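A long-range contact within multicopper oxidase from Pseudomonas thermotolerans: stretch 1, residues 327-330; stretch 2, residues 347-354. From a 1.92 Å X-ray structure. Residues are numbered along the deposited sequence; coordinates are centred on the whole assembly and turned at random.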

# COMPACT_ATOMS: atom_id res chain seq x y z
N PHE A 327 -11.40 17.48 -7.57
CA PHE A 327 -10.57 16.74 -8.49
C PHE A 327 -11.49 15.79 -9.28
O PHE A 327 -12.33 15.07 -8.67
CB PHE A 327 -9.48 15.99 -7.71
CG PHE A 327 -8.44 16.90 -7.08
CD1 PHE A 327 -8.47 17.19 -5.73
CD2 PHE A 327 -7.44 17.45 -7.85
CE1 PHE A 327 -7.51 18.02 -5.16
CE2 PHE A 327 -6.50 18.30 -7.30
CZ PHE A 327 -6.51 18.58 -5.96
N ARG A 328 -11.36 15.83 -10.61
CA ARG A 328 -12.14 14.94 -11.52
C ARG A 328 -11.30 13.84 -12.15
O ARG A 328 -10.35 14.12 -12.86
CB ARG A 328 -12.81 15.77 -12.63
CG ARG A 328 -13.81 16.83 -12.12
CD ARG A 328 -14.34 17.68 -13.26
NE ARG A 328 -13.27 18.18 -14.15
CZ ARG A 328 -12.41 19.16 -13.85
NH1 ARG A 328 -12.43 19.81 -12.68
NH2 ARG A 328 -11.51 19.51 -14.76
N PHE A 329 -11.68 12.58 -11.93
CA PHE A 329 -11.00 11.40 -12.51
C PHE A 329 -12.02 10.75 -13.50
O PHE A 329 -13.07 10.37 -13.03
CB PHE A 329 -10.58 10.33 -11.37
CG PHE A 329 -9.92 10.91 -10.12
CD1 PHE A 329 -8.53 10.84 -9.93
CD2 PHE A 329 -10.68 11.51 -9.10
CE1 PHE A 329 -7.90 11.40 -8.80
CE2 PHE A 329 -10.07 12.07 -7.96
CZ PHE A 329 -8.67 12.00 -7.81
N GLU A 330 -11.87 10.60 -14.83
CA GLU A 330 -11.01 11.26 -15.77
C GLU A 330 -11.92 12.28 -16.42
O GLU A 330 -13.10 12.40 -16.02
CB GLU A 330 -10.44 10.25 -16.81
CG GLU A 330 -11.42 9.61 -17.85
CD GLU A 330 -11.14 9.82 -19.42
OE1 GLU A 330 -12.09 10.28 -20.08
OE2 GLU A 330 -10.06 9.51 -20.07
N TYR A 347 -2.11 8.28 -23.18
CA TYR A 347 -3.14 8.82 -22.24
C TYR A 347 -4.61 8.25 -22.20
O TYR A 347 -5.51 8.76 -22.91
CB TYR A 347 -3.28 10.34 -22.53
N TRP A 348 -4.89 7.28 -21.31
CA TRP A 348 -6.27 6.78 -21.10
C TRP A 348 -7.06 7.43 -19.92
O TRP A 348 -8.27 7.23 -19.78
CB TRP A 348 -6.25 5.28 -20.88
CG TRP A 348 -5.44 4.41 -21.88
CD1 TRP A 348 -4.66 3.33 -21.55
CD2 TRP A 348 -5.31 4.58 -23.31
NE1 TRP A 348 -4.07 2.80 -22.68
CE2 TRP A 348 -4.44 3.54 -23.78
CE3 TRP A 348 -5.84 5.49 -24.25
CZ2 TRP A 348 -4.09 3.38 -25.14
CZ3 TRP A 348 -5.49 5.34 -25.63
CH2 TRP A 348 -4.62 4.29 -26.05
N GLN A 349 -6.35 8.15 -19.06
CA GLN A 349 -6.93 8.73 -17.89
C GLN A 349 -6.37 10.14 -17.72
O GLN A 349 -5.28 10.45 -18.16
CB GLN A 349 -6.65 7.84 -16.67
CG GLN A 349 -6.91 6.34 -16.94
CD GLN A 349 -8.33 5.82 -16.59
OE1 GLN A 349 -9.26 6.57 -16.12
NE2 GLN A 349 -8.52 4.52 -16.80
N ILE A 350 -7.13 10.95 -17.01
CA ILE A 350 -7.02 12.37 -16.99
C ILE A 350 -7.28 12.70 -15.50
O ILE A 350 -7.97 11.93 -14.83
CB ILE A 350 -8.10 12.96 -17.98
CG1 ILE A 350 -7.45 13.69 -19.19
CG2 ILE A 350 -9.16 13.83 -17.29
CD1 ILE A 350 -8.47 14.15 -20.26
N ASN A 351 -6.66 13.78 -14.96
CA ASN A 351 -7.02 14.43 -13.68
C ASN A 351 -7.37 15.90 -13.88
O ASN A 351 -6.48 16.72 -14.13
CB ASN A 351 -5.85 14.33 -12.66
CG ASN A 351 -5.95 13.12 -11.81
OD1 ASN A 351 -7.03 12.57 -11.71
ND2 ASN A 351 -4.85 12.67 -11.19
N GLY A 352 -8.65 16.25 -13.76
CA GLY A 352 -9.03 17.62 -14.00
C GLY A 352 -8.77 18.04 -15.44
O GLY A 352 -8.35 19.17 -15.70
N GLN A 353 -9.06 17.13 -16.38
CA GLN A 353 -8.59 17.23 -17.77
C GLN A 353 -7.04 17.11 -18.07
O GLN A 353 -6.63 17.27 -19.23
CB GLN A 353 -9.16 18.50 -18.42
N ALA A 354 -6.16 16.80 -17.10
CA ALA A 354 -4.72 16.74 -17.41
C ALA A 354 -4.31 15.31 -17.29
O ALA A 354 -4.54 14.79 -16.30
CB ALA A 354 -3.91 17.64 -16.48

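The contact is fastened by one nearly straight backbone bond, with side chains packing around it and further along the stretch. Gly352 N donates to Arg328 O at 2.9 Å, with an angle of 169° at the hydrogen. The same oxygen accepts a CA-H...O contact from Asn351 CA at 3.4 Å, so a single carbonyl of the strand gathers two neighbouring residues. Further along, Glu330 CA makes a similar contact to Ile350 O, 3.3 Å away.

Gly352 sits in a type I' turn from Asn351 to Ala354, closed by Ala354 N to Asn351 O at 3.0 Å and Asn351 N to Ala354 O at 2.7 Å. Its phi of 64° favours glycine, and the bare CA lies over one face of the Arg328 guanidinium. Arg328 gets there by bending: its CA-to-CB bond points sideways, but chi angles of m, t and m, with chi4 at -74°, bring the end of the chain back to the turn. Proximity is not bonding, however. Arg328 NH2 stands 3.3 Å from Gly352 O at a poor angle, so the arginine covers the turn more than it ties it down.

Glu330, which follows a cis peptide bond, points toward the other stretch. Its chi1 is p, and its CB lies 3.8 Å from Ile350 CB, which also points across. Beyond this packing the conformation looks less settled: chi2 is off-well at 121°, and Glu330 OE2 ends 2.9 Å from Trp348 O, where two acceptors face each other without a hydrogen bond. Ile350 is likewise off-well, with chi1 at -115°, while its chi2 is a regular t.

Phe329, buried with chi1 m, also starts sideways and turns its ring end nearer to Asn351. The rule here is economical: a precise backbone bond, a glycine that suits the turn, and one long side chain, Arg328, laid over it.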